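Local coordinates for VP4 protein (Tellina virus 1, PDB 3P06) that probably acts as the serine protease that cuts the birnavirus polyprotein into its final products, trapped here as an intramolecular acyl-enzyme, at residues L98-A110 with M122-P134. Numbering follows the deposited sequence.
With SO4 (sulfate ion), chain B.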
ATOM      1  N   LEU A  98       9.801   1.028   5.667  1.00 18.88           N
ATOM      2  CA  LEU A  98       8.486   1.576   5.533  1.00 19.64           C
ATOM      3  C   LEU A  98       8.150   2.445   6.737  1.00 20.63           C
ATOM      4  O   LEU A  98       8.329   2.019   7.869  1.00 23.37           O
ATOM      5  CB  LEU A  98       7.461   0.436   5.503  1.00 18.34           C
ATOM      6  CG  LEU A  98       6.012   0.891   5.413  1.00 21.26           C
ATOM      7  CD1 LEU A  98       5.671   1.506   3.959  1.00 19.56           C
ATOM      8  CD2 LEU A  98       5.155  -0.300   5.686  1.00 22.38           C
ATOM      9  N   ALA A  99       7.652   3.642   6.495  1.00 21.00           N
ATOM     10  CA  ALA A  99       7.381   4.626   7.556  1.00 22.03           C
ATOM     11  C   ALA A  99       5.996   5.190   7.421  1.00 22.34           C
ATOM     12  O   ALA A  99       5.475   5.263   6.320  1.00 22.19           O
ATOM     13  CB  ALA A  99       8.436   5.783   7.510  1.00 23.06           C
ATOM     14  N   PHE A 100       5.401   5.572   8.567  1.00 24.79           N
ATOM     15  CA  PHE A 100       4.126   6.304   8.667  1.00 23.93           C
ATOM     16  C   PHE A 100       2.926   5.404   8.388  1.00 22.69           C
ATOM     17  O   PHE A 100       3.067   4.188   8.392  1.00 22.78           O
ATOM     18  CB  PHE A 100       4.171   7.563   7.811  1.00 27.65           C
ATOM     19  CG  PHE A 100       5.537   8.283   7.837  1.00 33.89           C
ATOM     20  CD1 PHE A 100       6.414   8.151   8.927  1.00 44.07           C
ATOM     21  CD2 PHE A 100       5.933   9.070   6.779  1.00 40.72           C
ATOM     22  CE1 PHE A 100       7.703   8.810   8.941  1.00 50.33           C
ATOM     23  CE2 PHE A 100       7.173   9.738   6.773  1.00 44.97           C
ATOM     24  CZ  PHE A 100       8.074   9.603   7.854  1.00 47.54           C
ATOM     25  N   ASN A 101       1.749   5.965   8.164  1.00 20.87           N
ATOM     26  CA  ASN A 101       0.551   5.170   8.297  1.00 21.45           C
ATOM     27  C   ASN A 101      -0.369   5.291   7.083  1.00 21.20           C
ATOM     28  O   ASN A 101      -1.509   4.811   7.099  1.00 21.37           O
ATOM     29  CB  ASN A 101      -0.181   5.536   9.615  1.00 21.19           C
ATOM     30  CG  ASN A 101       0.457   4.868  10.826  1.00 23.46           C
ATOM     31  OD1 ASN A 101       1.524   5.289  11.248  1.00 24.58           O
ATOM     32  ND2 ASN A 101      -0.175   3.776  11.379  1.00 21.51           N
ATOM     33  N   SER A 102       0.131   5.917   6.023  1.00 20.28           N
ATOM     34  CA  SER A 102      -0.651   6.068   4.807  1.00 21.08           C
ATOM     35  C   SER A 102      -0.913   4.753   3.973  1.00 18.33           C
ATOM     36  O   SER A 102      -1.605   4.794   2.954  1.00 18.49           O
ATOM     37  CB  SER A 102       0.036   7.113   3.951  1.00 20.91           C
ATOM     38  OG  SER A 102       1.222   6.490   3.384  1.00 27.51           O
ATOM     39  N   TRP A 103      -0.379   3.611   4.422  1.00 17.68           N
ATOM     40  CA  TRP A 103      -0.596   2.257   3.847  1.00 16.66           C
ATOM     41  C   TRP A 103      -1.901   1.653   4.415  1.00 17.29           C
ATOM     42  O   TRP A 103      -2.388   0.628   3.934  1.00 15.42           O
ATOM     43  CB  TRP A 103       0.580   1.316   4.218  1.00 16.71           C
ATOM     44  CG  TRP A 103       0.854   1.309   5.709  1.00 17.52           C
ATOM     45  CD1 TRP A 103       1.746   2.098   6.394  1.00 20.21           C
ATOM     46  CD2 TRP A 103       0.212   0.491   6.679  1.00 16.09           C
ATOM     47  NE1 TRP A 103       1.697   1.808   7.721  1.00 17.59           N
ATOM     48  CE2 TRP A 103       0.739   0.841   7.930  1.00 20.11           C
ATOM     49  CE3 TRP A 103      -0.792  -0.516   6.606  1.00 16.89           C
ATOM     50  CZ2 TRP A 103       0.316   0.208   9.149  1.00 20.21           C
ATOM     51  CZ3 TRP A 103      -1.223  -1.150   7.814  1.00 17.53           C
ATOM     52  CH2 TRP A 103      -0.697  -0.750   9.070  1.00 18.56           C
ATOM     53  N   GLU A 104      -2.477   2.289   5.435  1.00 17.21           N
ATOM     54  CA  GLU A 104      -3.618   1.647   6.150  1.00 18.65           C
ATOM     55  C   GLU A 104      -4.888   1.515   5.329  1.00 19.08           C
ATOM     56  O   GLU A 104      -5.600   0.531   5.494  1.00 21.50           O
ATOM     57  CB  GLU A 104      -3.957   2.413   7.443  1.00 19.14           C
ATOM     58  CG  GLU A 104      -2.796   2.415   8.426  1.00 19.63           C
ATOM     59  CD  GLU A 104      -3.142   3.152   9.744  1.00 26.29           C
ATOM     60  OE1 GLU A 104      -3.981   4.105   9.703  1.00 21.39           O
ATOM     61  OE2 GLU A 104      -2.566   2.773  10.825  1.00 24.49           O
ATOM     62  N   ALA A 105      -5.251   2.533   4.542  1.00 16.94           N
ATOM     63  CA  ALA A 105      -6.432   2.407   3.687  1.00 17.39           C
ATOM     64  C   ALA A 105      -6.272   1.220   2.699  1.00 17.73           C
ATOM     65  O   ALA A 105      -7.203   0.449   2.548  1.00 20.61           O
ATOM     66  CB  ALA A 105      -6.745   3.704   2.936  1.00 15.49           C
ATOM     67  N   ALA A 106      -5.097   1.051   2.077  1.00 16.54           N
ATOM     68  CA  ALA A 106      -4.854  -0.084   1.186  1.00 15.17           C
ATOM     69  C   ALA A 106      -4.967  -1.465   1.932  1.00 15.23           C
ATOM     70  O   ALA A 106      -5.561  -2.425   1.426  1.00 15.35           O
ATOM     71  CB  ALA A 106      -3.440   0.037   0.521  1.00 13.89           C
ATOM     72  N   ALA A 107      -4.373  -1.537   3.112  1.00 14.42           N
ATOM     73  CA  ALA A 107      -4.373  -2.757   3.930  1.00 16.38           C
ATOM     74  C   ALA A 107      -5.815  -3.099   4.349  1.00 17.90           C
ATOM     75  O   ALA A 107      -6.197  -4.283   4.349  1.00 18.76           O
ATOM     76  CB  ALA A 107      -3.529  -2.563   5.157  1.00 14.04           C
ATOM     77  N   CYS A 108      -6.611  -2.095   4.717  1.00 19.51           N
ATOM     78  CA  CYS A 108      -8.048  -2.369   5.015  1.00 21.83           C
ATOM     79  C   CYS A 108      -8.804  -2.835   3.768  1.00 22.35           C
ATOM     80  O   CYS A 108      -9.678  -3.725   3.838  1.00 23.73           O
ATOM     81  CB  CYS A 108      -8.752  -1.123   5.566  1.00 22.81           C
ATOM     82  SG  CYS A 108      -8.137  -0.705   7.223  1.00 28.98           S
ATOM     83  N   ALA A 109      -8.563  -2.160   2.649  1.00 21.82           N
ATOM     84  CA  ALA A 109      -9.212  -2.540   1.400  1.00 21.88           C
ATOM     85  C   ALA A 109      -8.741  -3.933   0.934  1.00 22.38           C
ATOM     86  O   ALA A 109      -9.564  -4.720   0.481  1.00 24.37           O
ATOM     87  CB  ALA A 109      -9.029  -1.486   0.311  1.00 20.55           C
ATOM     88  N   ALA A 110      -7.463  -4.276   1.108  1.00 22.11           N
ATOM     89  CA  ALA A 110      -6.928  -5.587   0.716  1.00 20.49           C
ATOM     90  C   ALA A 110      -7.547  -6.665   1.627  1.00 23.02           C
ATOM     91  O   ALA A 110      -7.863  -7.796   1.152  1.00 20.45           O
ATOM     92  CB  ALA A 110      -5.455  -5.653   0.842  1.00 19.37           C
HETATM   93  N   MSE A 122      -4.667   2.657  -7.141  1.00 17.99           N
HETATM   94  CA  MSE A 122      -3.787   2.729  -5.979  1.00 16.00           C
HETATM   95  C   MSE A 122      -4.580   3.423  -4.893  1.00 16.43           C
HETATM   96  O   MSE A 122      -5.502   4.225  -5.190  1.00 16.20           O
HETATM   97  CB  MSE A 122      -2.543   3.557  -6.301  1.00 14.66           C
HETATM   98  CG  MSE A 122      -1.702   2.907  -7.421  1.00 16.09           C
HETATM   99 SE   MSE A 122      -0.017   3.967  -7.558  1.00 24.15          SE
HETATM  100  CE  MSE A 122       0.911   2.908  -6.215  1.00 12.02           C
ATOM    101  N   VAL A 123      -4.228   3.154  -3.646  1.00 15.68           N
ATOM    102  CA  VAL A 123      -5.000   3.764  -2.572  1.00 17.58           C
ATOM    103  C   VAL A 123      -4.074   4.393  -1.521  1.00 16.28           C
ATOM    104  O   VAL A 123      -3.091   3.786  -1.155  1.00 16.35           O
ATOM    105  CB  VAL A 123      -5.926   2.672  -1.951  1.00 19.53           C
ATOM    106  CG1 VAL A 123      -6.583   3.181  -0.660  1.00 20.98           C
ATOM    107  CG2 VAL A 123      -7.014   2.188  -3.012  1.00 20.07           C
ATOM    108  N   THR A 124      -4.353   5.590  -1.034  1.00 16.78           N
ATOM    109  CA  THR A 124      -3.500   6.160   0.034  1.00 17.45           C
ATOM    110  C   THR A 124      -4.384   6.723   1.147  1.00 18.24           C
ATOM    111  O   THR A 124      -5.428   7.348   0.866  1.00 17.49           O
ATOM    112  CB  THR A 124      -2.488   7.298  -0.520  1.00 17.76           C
ATOM    113  OG1 THR A 124      -1.516   7.668   0.483  1.00 22.98           O
ATOM    114  CG2 THR A 124      -3.218   8.559  -0.894  1.00 18.34           C
ATOM    115  N   GLY A 125      -3.915   6.597   2.391  1.00 19.22           N
ATOM    116  CA  GLY A 125      -4.496   7.314   3.510  1.00 18.71           C
ATOM    117  C   GLY A 125      -4.405   6.511   4.800  1.00 21.08           C
ATOM    118  O   GLY A 125      -4.296   5.289   4.768  1.00 20.13           O
ATOM    119  N   ALA A 126      -4.455   7.212   5.925  1.00 21.22           N
ATOM    120  CA  ALA A 126      -4.434   6.625   7.232  1.00 23.92           C
ATOM    121  C   ALA A 126      -5.896   6.361   7.594  1.00 25.00           C
ATOM    122  O   ALA A 126      -6.794   6.969   7.016  1.00 25.27           O
ATOM    123  CB  ALA A 126      -3.789   7.597   8.230  1.00 24.19           C
ATOM    124  N   VAL A 127      -6.141   5.459   8.529  1.00 27.32           N
ATOM    125  CA  VAL A 127      -7.526   5.096   8.882  1.00 29.97           C
ATOM    126  C   VAL A 127      -7.707   5.318  10.347  1.00 33.32           C
ATOM    127  O   VAL A 127      -6.841   4.949  11.145  1.00 34.71           O
ATOM    128  CB  VAL A 127      -7.898   3.618   8.482  1.00 30.55           C
ATOM    129  CG1 VAL A 127      -9.360   3.203   8.952  1.00 30.95           C
ATOM    130  CG2 VAL A 127      -7.717   3.404   6.953  1.00 25.74           C
ATOM    131  N   GLU A 128      -8.815   5.951  10.708  1.00 36.66           N
ATOM    132  CA  GLU A 128      -9.168   6.202  12.137  1.00 41.81           C
ATOM    133  C   GLU A 128     -10.675   6.042  12.285  1.00 43.00           C
ATOM    134  O   GLU A 128     -11.437   6.708  11.549  1.00 42.07           O
ATOM    135  CB  GLU A 128      -8.734   7.605  12.576  1.00 43.56           C
ATOM    136  CG  GLU A 128      -9.272   8.715  11.641  1.00 48.93           C
ATOM    137  CD  GLU A 128     -10.720   9.202  12.025  1.00 61.19           C
ATOM    138  OE1 GLU A 128     -11.069   9.226  13.249  1.00 63.44           O
ATOM    139  OE2 GLU A 128     -11.514   9.567  11.098  1.00 63.95           O
ATOM    140  N   SER A 129     -11.107   5.117  13.155  1.00 45.11           N
ATOM    141  CA  SER A 129     -12.551   4.828  13.368  1.00 47.21           C
ATOM    142  C   SER A 129     -13.389   4.711  12.071  1.00 45.99           C
ATOM    143  O   SER A 129     -14.377   5.449  11.896  1.00 46.97           O
ATOM    144  CB  SER A 129     -13.159   5.924  14.225  1.00 48.64           C
ATOM    145  OG  SER A 129     -12.266   6.262  15.257  1.00 51.54           O
ATOM    146  N   GLY A 130     -12.977   3.830  11.160  1.00 44.48           N
ATOM    147  CA  GLY A 130     -13.725   3.567   9.932  1.00 43.54           C
ATOM    148  C   GLY A 130     -13.764   4.675   8.892  1.00 42.58           C
ATOM    149  O   GLY A 130     -14.546   4.623   7.917  1.00 42.76           O
ATOM    150  N   ASN A 131     -12.938   5.694   9.090  1.00 41.42           N
ATOM    151  CA  ASN A 131     -12.832   6.762   8.116  1.00 40.05           C
ATOM    152  C   ASN A 131     -11.382   6.931   7.693  1.00 36.92           C
ATOM    153  O   ASN A 131     -10.467   6.656   8.463  1.00 35.63           O
ATOM    154  CB  ASN A 131     -13.305   8.099   8.709  1.00 42.56           C
ATOM    155  CG  ASN A 131     -14.818   8.266   8.712  1.00 47.15           C
ATOM    156  OD1 ASN A 131     -15.552   7.693   7.895  1.00 50.04           O
ATOM    157  ND2 ASN A 131     -15.291   9.088   9.645  1.00 51.16           N
ATOM    158  N   LEU A 132     -11.191   7.419   6.476  1.00 34.82           N
ATOM    159  CA  LEU A 132      -9.892   7.865   6.048  1.00 33.45           C
ATOM    160  C   LEU A 132      -9.659   9.215   6.679  1.00 34.42           C
ATOM    161  O   LEU A 132     -10.537  10.066   6.637  1.00 35.09           O
ATOM    162  CB  LEU A 132      -9.861   7.985   4.538  1.00 31.85           C
ATOM    163  CG  LEU A 132      -9.448   6.703   3.833  1.00 32.52           C
ATOM    164  CD1 LEU A 132     -10.565   5.677   3.899  1.00 34.95           C
ATOM    165  CD2 LEU A 132      -9.054   6.979   2.364  1.00 33.84           C
ATOM    166  N   SER A 133      -8.477   9.418   7.254  1.00 34.35           N
ATOM    167  CA  SER A 133      -8.077  10.742   7.716  1.00 35.58           C
ATOM    168  C   SER A 133      -8.092  11.775   6.604  1.00 33.75           C
ATOM    169  O   SER A 133      -8.020  11.410   5.437  1.00 33.29           O
ATOM    170  CB  SER A 133      -6.664  10.677   8.261  1.00 35.95           C
ATOM    171  OG  SER A 133      -6.679   9.959   9.460  1.00 37.25           O
ATOM    172  N   PRO A 134      -8.113  13.079   6.947  1.00 34.31           N
ATOM    173  CA  PRO A 134      -7.879  13.965   5.777  1.00 32.53           C
ATOM    174  C   PRO A 134      -6.489  13.735   5.134  1.00 29.68           C
ATOM    175  O   PRO A 134      -5.527  13.326   5.768  1.00 28.96           O
ATOM    176  CB  PRO A 134      -8.050  15.373   6.333  1.00 33.66           C
ATOM    177  CG  PRO A 134      -8.223  15.206   7.827  1.00 36.79           C
ATOM    178  CD  PRO A 134      -8.620  13.811   8.118  1.00 36.68           C
TER
HETATM  179  S   SO4 B 100      -1.458  10.724   2.393  1.00 31.49           S
HETATM  180  O1  SO4 B 100      -2.521   9.773   2.601  1.00 34.57           O
HETATM  181  O2  SO4 B 100      -1.546  11.190   1.009  1.00 31.23           O
HETATM  182  O3  SO4 B 100      -1.685  11.820   3.312  1.00 35.42           O
HETATM  183  O4  SO4 B 100      -0.123  10.259   2.675  1.00 28.60           O
HETATM  184  O   HOH W   1      -3.120   2.956   1.609  1.00 12.88           O
HETATM  185  O   HOH W   2       0.471   5.974   0.505  1.00 17.41           O
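In the active site of this Ser/Lys protease, the turn carrying S102, the predicted nucleophile, lies against the 124-127 strand connection, a worked example of backbone bonds fixing a reactive residue. The G125 N-H points almost straight at S102 O (3.0 Å, 178° at the hydrogen). A returning bond runs from A105 N to G125 O at 2.9 Å, so G125 grips the type I turn N101-E104 and the first turn of the helix after it. Just before A105, E104 reaches across with its chain extended beyond CG, and OE1 accepts the V127 N-H nearly along the C-O axis (2.8 Å). Its other oxygen, OE2, takes N101 ND2 from above the carboxylate plane, which links the two ends of the turn, N101 and E104, through one carboxylate. E66 OE2 lies close to E104 OE1, and two carboxylates so near may share a proton.

A bridging water donates to S102 O and V123 O and accepts from A106 N, linking the turn, the helix and strand 122-123. Apolar packing continues the seam: A105 CB sits 3.6 Å from V123 CG1 and 4.0 Å from L132 CD2, while V127 CG2, beside its own backbone N, lies over the A105 backbone. T124 OG1, anti to its N (chi1 -170°), lies on the S102 side, 3.8 Å from S102 CB, and is hydrogen-bonded to K141, the predicted second catalytic residue. S102 OG itself is esterified to the C-terminal A194. L169 of helix 166-173 packs on A105 and V123, and strand 9-18 meets W103, A106 and V123, leaving the contact wedged between that helix and the large mixed sheet.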